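PDB 2YQU: 2-oxoglutarate dehydrogenase E3 component from Thermus thermophilus, which probably catalyses the NAD(+)-dependent reoxidation of protein-bound dihydrolipoyl groups, using one FAD per subunit and a redox-active disulfide. Local coordinates for residues E31-L36 against C40-C45; I300-V303 against P307-A310. One frame throughout, in Å; residues are numbered along the deposited sequence.

Contact 1: residues E31-L36 against C40-C45; sequences EKEKAL and CLRVGC. With FAD (flavin-adenine dinucleotide), chain D.
Glu33 and Arg42 meet at about a right angle: Glu33 CG lies 3.7 Å above the guanidinium plane of Arg42, over its centre. The contact is therefore made by a methylene, not the carboxylate, which turns instead to Lys32, OE2 forming a salt bridge with NZ at 3.0 Å. Arg42 reaches across with its chain bent at CD (chi3 -77°), turning NH2 to donate to ribose O3B of FAD at 2.9 Å (156°). At the guanidinium edge, in plane, a water accepts from NE and donates to Ala35 O and O3B, while CD of Arg42 rests 3.5 Å from Ala35 O. Glu31 takes both ribose hydroxyls, O2B on OE1 at 2.6 Å and O3B on OE2, and the anti lone pair of OE1 receives Glu33 N. The methylenes of Lys32 lie over one face of the adenine, CG 3.7 Å from N3A. An alanine in place of Lys32 would probably uncover that face of the adenine and leave the carboxylate of Glu33 without its charged mate. Cys40, on helix 38-43, is joined to Cys45, which opens helix 45-63, in the redox-active disulfide, with Cys45 SG 3.3 Å from flavin C10. O3B is thus gripped by a carboxylate, a guanidinium and a water; an acidic residue ending the second strand, here Glu31, on the ribose hydroxyls is characteristic of Rossmann-type FAD sites, and nearby Arg42 probably offsets its charge.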
loop_
_atom_site.group_PDB
_atom_site.type_symbol
_atom_site.label_atom_id
_atom_site.label_comp_id
_atom_site.label_asym_id
_atom_site.label_seq_id
_atom_site.Cartn_x
_atom_site.Cartn_y
_atom_site.Cartn_z
ATOM N N GLU A 31 10.101 5.002 33.170
ATOM C CA GLU A 31 8.901 5.565 32.566
ATOM C C GLU A 31 7.900 5.865 33.681
ATOM O O GLU A 31 7.621 5.000 34.521
ATOM C CB GLU A 31 8.322 4.577 31.551
ATOM C CG GLU A 31 6.901 4.850 31.080
ATOM C CD GLU A 31 6.745 6.175 30.358
ATOM O OE1 GLU A 31 6.053 7.068 30.892
ATOM O OE2 GLU A 31 7.293 6.332 29.250
ATOM N N LYS A 32 7.367 7.084 33.683
ATOM C CA LYS A 32 6.490 7.543 34.765
ATOM C C LYS A 32 5.057 7.034 34.635
ATOM O O LYS A 32 4.387 6.842 35.638
ATOM C CB LYS A 32 6.526 9.076 34.903
ATOM C CG LYS A 32 6.024 9.856 33.693
ATOM C CD LYS A 32 6.035 11.357 33.960
ATOM C CE LYS A 32 5.608 12.145 32.743
ATOM N NZ LYS A 32 4.125 12.251 32.656
ATOM N N GLU A 33 4.589 6.801 33.412
ATOM C CA GLU A 33 3.257 6.237 33.192
ATOM C C GLU A 33 3.260 4.720 33.364
ATOM O O GLU A 33 4.262 4.062 33.104
ATOM C CB GLU A 33 2.742 6.601 31.791
ATOM C CG GLU A 33 2.695 8.098 31.508
ATOM C CD GLU A 33 1.843 8.867 32.501
ATOM O OE1 GLU A 33 0.717 8.413 32.796
ATOM O OE2 GLU A 33 2.302 9.925 32.988
ATOM N N LYS A 34 2.130 4.163 33.782
ATOM C CA LYS A 34 2.056 2.730 34.079
ATOM C C LYS A 34 2.356 1.850 32.867
ATOM O O LYS A 34 3.122 0.903 32.970
ATOM C CB LYS A 34 0.680 2.380 34.659
ATOM C CG LYS A 34 0.406 0.892 34.810
ATOM C CD LYS A 34 -0.777 0.664 35.744
ATOM C CE LYS A 34 -1.372 -0.732 35.600
ATOM N NZ LYS A 34 -1.637 -1.355 36.935
ATOM N N ALA A 35 1.742 2.163 31.726
ATOM C CA ALA A 35 1.917 1.375 30.507
ATOM C C ALA A 35 3.072 1.922 29.675
ATOM O O ALA A 35 3.328 3.127 29.660
ATOM C CB ALA A 35 0.645 1.368 29.684
ATOM N N LEU A 36 3.758 1.022 28.981
ATOM C CA LEU A 36 4.856 1.387 28.098
ATOM C C LEU A 36 4.284 1.772 26.742
ATOM O O LEU A 36 3.114 1.527 26.471
ATOM C CB LEU A 36 5.815 0.207 27.950
ATOM C CG LEU A 36 6.398 -0.329 29.262
ATOM C CD1 LEU A 36 7.212 -1.602 29.030
ATOM C CD2 LEU A 36 7.241 0.736 29.939
ATOM N N CYS A 40 2.622 7.764 21.681
ATOM C CA CYS A 40 2.176 7.095 20.458
ATOM C C CYS A 40 1.214 5.941 20.735
ATOM O O CYS A 40 0.121 5.873 20.170
ATOM C CB CYS A 40 3.379 6.568 19.677
ATOM S SG CYS A 40 2.933 5.862 18.079
ATOM N N LEU A 41 1.618 5.047 21.625
ATOM C CA LEU A 41 0.841 3.846 21.904
ATOM C C LEU A 41 -0.379 4.132 22.791
ATOM O O LEU A 41 -1.458 3.605 22.548
ATOM C CB LEU A 41 1.726 2.789 22.561
ATOM C CG LEU A 41 1.384 1.348 22.214
ATOM C CD1 LEU A 41 2.438 0.420 22.782
ATOM C CD2 LEU A 41 -0.003 0.974 22.704
ATOM N N ARG A 42 -0.192 4.962 23.814
ATOM C CA ARG A 42 -1.204 5.159 24.847
ATOM C C ARG A 42 -2.321 6.105 24.426
ATOM O O ARG A 42 -3.508 5.821 24.661
ATOM C CB ARG A 42 -0.554 5.685 26.132
ATOM C CG ARG A 42 0.442 4.745 26.776
ATOM C CD ARG A 42 0.986 5.266 28.118
ATOM N NE ARG A 42 1.996 6.316 27.943
ATOM C CZ ARG A 42 1.754 7.628 27.949
ATOM N NH1 ARG A 42 0.525 8.112 28.101
ATOM N NH2 ARG A 42 2.758 8.475 27.779
ATOM N N VAL A 43 -1.938 7.232 23.828
ATOM C CA VAL A 43 -2.867 8.334 23.547
ATOM C C VAL A 43 -2.602 9.016 22.199
ATOM O O VAL A 43 -2.982 10.169 22.003
ATOM C CB VAL A 43 -2.798 9.407 24.659
ATOM C CG1 VAL A 43 -3.198 8.809 26.007
ATOM C CG2 VAL A 43 -1.400 10.031 24.735
ATOM N N GLY A 44 -1.968 8.296 21.271
ATOM C CA GLY A 44 -1.489 8.888 20.035
ATOM C C GLY A 44 -1.804 8.074 18.791
ATOM O O GLY A 44 -2.970 7.829 18.493
ATOM N N CYS A 45 -0.754 7.666 18.079
ATOM C CA CYS A 45 -0.867 6.973 16.794
ATOM C C CYS A 45 -1.841 5.807 16.839
ATOM O O CYS A 45 -2.680 5.665 15.969
ATOM C CB CYS A 45 0.502 6.435 16.325
ATOM S SG CYS A 45 1.989 7.279 16.920
HETATM P PA FAD D . 6.758 9.804 23.623
HETATM O O1A FAD D . 5.938 10.977 24.011
HETATM O O2A FAD D . 6.002 8.800 22.743
HETATM O O5B FAD D . 7.327 9.109 24.948
HETATM C C5B FAD D . 7.850 9.904 25.983
HETATM C C4B FAD D . 7.614 9.159 27.279
HETATM O O4B FAD D . 8.467 9.709 28.262
HETATM C C3B FAD D . 6.186 9.308 27.798
HETATM O O3B FAD D . 5.590 8.039 27.952
HETATM C C2B FAD D . 6.337 10.004 29.137
HETATM O O2B FAD D . 5.444 9.494 30.102
HETATM C C1B FAD D . 7.786 9.721 29.497
HETATM N N9A FAD D . 8.475 10.703 30.339
HETATM C C8A FAD D . 8.635 12.049 30.124
HETATM N N7A FAD D . 9.389 12.559 31.114
HETATM C C5A FAD D . 9.715 11.556 31.962
HETATM C C6A FAD D . 10.460 11.511 33.137
HETATM N N6A FAD D . 11.159 12.553 33.582
HETATM N N1A FAD D . 10.603 10.297 33.758
HETATM C C2A FAD D . 10.044 9.142 33.269
HETATM N N3A FAD D . 9.315 9.194 32.100
HETATM C C4A FAD D . 9.153 10.385 31.479
HETATM N N1 FAD D . 3.203 10.011 15.039
HETATM C C2 FAD D . 3.335 9.246 13.900
HETATM O O2 FAD D . 4.446 9.006 13.417
HETATM N N3 FAD D . 2.215 8.743 13.287
HETATM C C4 FAD D . 0.961 9.002 13.794
HETATM O O4 FAD D . 0.031 8.367 13.326
HETATM C C4X FAD D . 0.807 9.768 14.949
HETATM N N5 FAD D . -0.451 10.031 15.467
HETATM C C5X FAD D . -0.563 10.797 16.625
HETATM C C6 FAD D . -1.833 11.063 17.144
HETATM C C7 FAD D . -1.967 11.834 18.307
HETATM C C7M FAD D . -3.343 12.011 18.894
HETATM C C8 FAD D . -0.836 12.331 18.948
HETATM C C8M FAD D . -0.915 12.880 20.349
HETATM C C9 FAD D . 0.431 12.067 18.425
HETATM C C9A FAD D . 0.574 11.307 17.257
HETATM N N10 FAD D . 1.838 11.050 16.720
HETATM C C10 FAD D . 1.944 10.278 15.572
HETATM C "C1'" FAD D . 3.096 11.667 17.275
HETATM C "C2'" FAD D . 3.790 10.624 18.155
HETATM O "O2'" FAD D . 2.936 10.212 19.211
HETATM C "C3'" FAD D . 5.130 11.117 18.691
HETATM O "O3'" FAD D . 5.918 11.608 17.622
HETATM C "C4'" FAD D . 5.897 9.989 19.370
HETATM O "O4'" FAD D . 5.146 9.454 20.433
HETATM C "C5'" FAD D . 7.268 10.479 19.850
HETATM O "O5'" FAD D . 7.936 9.450 20.546
HETATM P P FAD D . 8.967 9.800 21.729
HETATM O O1P FAD D . 9.604 8.536 22.206
HETATM O O2P FAD D . 9.917 10.912 21.322
HETATM O O3P FAD D . 8.083 10.410 22.933
HETATM O O HOH W 1 4.644 4.969 28.265
#

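Contact 2: residues I300-V303 against P307-A310; sequences IGDV and PMLA. With FAD (flavin-adenine dinucleotide), chain D.
Asp302 and Met308 meet through van der Waals contact, their CA atoms 5.0 Å apart. The carboxylate oxygen OD2 of Asp302 lies 3.3 Å from CB of Met308 and equally near its CA, and CG of the methionine packs beside the carboxylate. Met308 is the centre of an inverse gamma turn, closed by a weak bond from Leu309 N to Pro307 O.

Water supplies the polar links between the two segments. One water donates to OD2 of Asp302 at 2.8 Å and to Leu309 O. A second donates to OD1 of Asp302 and, weakly, to Met308 O.

In the third group, bonds to FAD, Asp302 N donates to phosphate oxygen O2P at 3.0 Å (159°), while its OD2 accepts from ribityl O3' at 2.9 Å. CG beside the backbone N (chi1 -76°) sets the carboxylate along the ribityl chain. OD1 is also hydrogen-bonded to Ser139, so both carboxylate oxygens are engaged and the group has little freedom to turn. Gly301 CA passes 3.4 Å from O2P, and a side chain on this residue would run into that oxygen. Gly301-Asp302 is the Gly-Asp pair by which this flavoprotein family holds the FAD phosphate and ribityl chain. At the far end, Ala310 N donates to flavin O2 at 2.9 Å (152°).

This loop runs from strand 297-299, an outermost strand, within this chain, of the five-stranded parallel sheet that also holds 2-7 and 27-31, to helix 310-326. Leu309 is the N-cap of that helix, whose first amide is the one on flavin O2. Gly301 is tied to the same helix through Glu316 and Lys312, Ile300 packs on it, and a backbone bond joins Ile300 to Ile135 at the end of strand 133-135.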
loop_
_atom_site.group_PDB
_atom_site.type_symbol
_atom_site.label_atom_id
_atom_site.label_comp_id
_atom_site.label_asym_id
_atom_site.label_seq_id
_atom_site.Cartn_x
_atom_site.Cartn_y
_atom_site.Cartn_z
ATOM N N ILE A 300 16.679 12.124 21.815
ATOM C CA ILE A 300 15.992 11.675 20.596
ATOM C C ILE A 300 14.497 11.974 20.634
ATOM O O ILE A 300 13.926 12.237 21.681
ATOM C CB ILE A 300 16.151 10.145 20.406
ATOM C CG1 ILE A 300 15.524 9.388 21.593
ATOM C CG2 ILE A 300 17.624 9.764 20.198
ATOM C CD1 ILE A 300 15.323 7.885 21.389
ATOM N N GLY A 301 13.865 11.868 19.473
ATOM C CA GLY A 301 12.429 11.963 19.370
ATOM C C GLY A 301 11.894 13.371 19.488
ATOM O O GLY A 301 12.559 14.341 19.133
ATOM N N ASP A 302 10.668 13.471 19.989
ATOM C CA ASP A 302 9.969 14.736 20.092
ATOM C C ASP A 302 10.676 15.776 20.961
ATOM O O ASP A 302 10.359 16.950 20.862
ATOM C CB ASP A 302 8.558 14.535 20.663
ATOM C CG ASP A 302 7.580 13.964 19.666
ATOM O OD1 ASP A 302 6.363 13.971 19.989
ATOM O OD2 ASP A 302 7.917 13.487 18.563
ATOM N N VAL A 303 11.593 15.353 21.834
ATOM C CA VAL A 303 12.299 16.296 22.701
ATOM C C VAL A 303 13.462 17.030 22.005
ATOM O O VAL A 303 13.985 17.991 22.541
ATOM C CB VAL A 303 12.792 15.626 24.015
ATOM C CG1 VAL A 303 14.138 14.923 23.829
ATOM C CG2 VAL A 303 12.871 16.654 25.130
ATOM N N PRO A 307 11.039 16.424 12.678
ATOM C CA PRO A 307 9.614 16.076 12.635
ATOM C C PRO A 307 9.192 15.236 13.839
ATOM O O PRO A 307 9.859 14.258 14.178
ATOM C CB PRO A 307 9.480 15.278 11.326
ATOM C CG PRO A 307 10.660 15.646 10.518
ATOM C CD PRO A 307 11.760 15.944 11.487
ATOM N N MET A 308 8.082 15.617 14.462
ATOM C CA MET A 308 7.614 14.952 15.660
ATOM C C MET A 308 6.770 13.757 15.251
ATOM O O MET A 308 5.534 13.810 15.284
ATOM C CB MET A 308 6.835 15.921 16.546
ATOM C CG MET A 308 7.714 16.903 17.267
ATOM S SD MET A 308 6.765 17.922 18.409
ATOM C CE MET A 308 7.556 19.407 18.140
ATOM N N LEU A 309 7.468 12.690 14.866
ATOM C CA LEU A 309 6.869 11.455 14.384
ATOM C C LEU A 309 7.434 10.246 15.121
ATOM O O LEU A 309 8.602 10.228 15.529
ATOM C CB LEU A 309 7.113 11.293 12.882
ATOM C CG LEU A 309 6.887 12.535 12.025
ATOM C CD1 LEU A 309 7.384 12.291 10.611
ATOM C CD2 LEU A 309 5.418 12.921 12.006
ATOM N N ALA A 310 6.596 9.230 15.279
ATOM C CA ALA A 310 6.956 8.039 16.026
ATOM C C ALA A 310 8.144 7.327 15.393
ATOM O O ALA A 310 9.097 6.991 16.067
ATOM C CB ALA A 310 5.782 7.106 16.138
HETATM P PA FAD D . 6.758 9.804 23.623
HETATM O O1A FAD D . 5.938 10.977 24.011
HETATM O O2A FAD D . 6.002 8.800 22.743
HETATM O O5B FAD D . 7.327 9.109 24.948
HETATM C C5B FAD D . 7.850 9.904 25.983
HETATM C C4B FAD D . 7.614 9.159 27.279
HETATM O O4B FAD D . 8.467 9.709 28.262
HETATM C C3B FAD D . 6.186 9.308 27.798
HETATM O O3B FAD D . 5.590 8.039 27.952
HETATM C C2B FAD D . 6.337 10.004 29.137
HETATM O O2B FAD D . 5.444 9.494 30.102
HETATM C C1B FAD D . 7.786 9.721 29.497
HETATM N N9A FAD D . 8.475 10.703 30.339
HETATM C C8A FAD D . 8.635 12.049 30.124
HETATM N N7A FAD D . 9.389 12.559 31.114
HETATM C C5A FAD D . 9.715 11.556 31.962
HETATM C C6A FAD D . 10.460 11.511 33.137
HETATM N N6A FAD D . 11.159 12.553 33.582
HETATM N N1A FAD D . 10.603 10.297 33.758
HETATM C C2A FAD D . 10.044 9.142 33.269
HETATM N N3A FAD D . 9.315 9.194 32.100
HETATM C C4A FAD D . 9.153 10.385 31.479
HETATM N N1 FAD D . 3.203 10.011 15.039
HETATM C C2 FAD D . 3.335 9.246 13.900
HETATM O O2 FAD D . 4.446 9.006 13.417
HETATM N N3 FAD D . 2.215 8.743 13.287
HETATM C C4 FAD D . 0.961 9.002 13.794
HETATM O O4 FAD D . 0.031 8.367 13.326
HETATM C C4X FAD D . 0.807 9.768 14.949
HETATM N N5 FAD D . -0.451 10.031 15.467
HETATM C C5X FAD D . -0.563 10.797 16.625
HETATM C C6 FAD D . -1.833 11.063 17.144
HETATM C C7 FAD D . -1.967 11.834 18.307
HETATM C C7M FAD D . -3.343 12.011 18.894
HETATM C C8 FAD D . -0.836 12.331 18.948
HETATM C C8M FAD D . -0.915 12.880 20.349
HETATM C C9 FAD D . 0.431 12.067 18.425
HETATM C C9A FAD D . 0.574 11.307 17.257
HETATM N N10 FAD D . 1.838 11.050 16.720
HETATM C C10 FAD D . 1.944 10.278 15.572
HETATM C "C1'" FAD D . 3.096 11.667 17.275
HETATM C "C2'" FAD D . 3.790 10.624 18.155
HETATM O "O2'" FAD D . 2.936 10.212 19.211
HETATM C "C3'" FAD D . 5.130 11.117 18.691
HETATM O "O3'" FAD D . 5.918 11.608 17.622
HETATM C "C4'" FAD D . 5.897 9.989 19.370
HETATM O "O4'" FAD D . 5.146 9.454 20.433
HETATM C "C5'" FAD D . 7.268 10.479 19.850
HETATM O "O5'" FAD D . 7.936 9.450 20.546
HETATM P P FAD D . 8.967 9.800 21.729
HETATM O O1P FAD D . 9.604 8.536 22.206
HETATM O O2P FAD D . 9.917 10.912 21.322
HETATM O O3P FAD D . 8.083 10.410 22.933
HETATM O O HOH W 2 10.023 12.179 17.240
HETATM O O HOH W 3 4.293 14.630 18.308
#

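Both contacts are partly buried and start from strands of the same five-stranded parallel sheet: contact 1 sets the loop after strand 27-31 against helix 38-43, contact 2 closes the loop after an outermost strand, 297-299, on itself. Their centres are 14 Å apart, contact 2 nearer the middle of the chain. They serve largely different parts of FAD, both reaching the flavin: contact 1 uses charged side chains on the adenosine end and a disulfide on the flavin, whereas contact 2 relies on one aspartate and backbone amides for phosphate, ribityl chain and flavin. They touch where Cys40 SG packs 3.7 Å from Ala310 CB, and His434 of the second subunit packs there too.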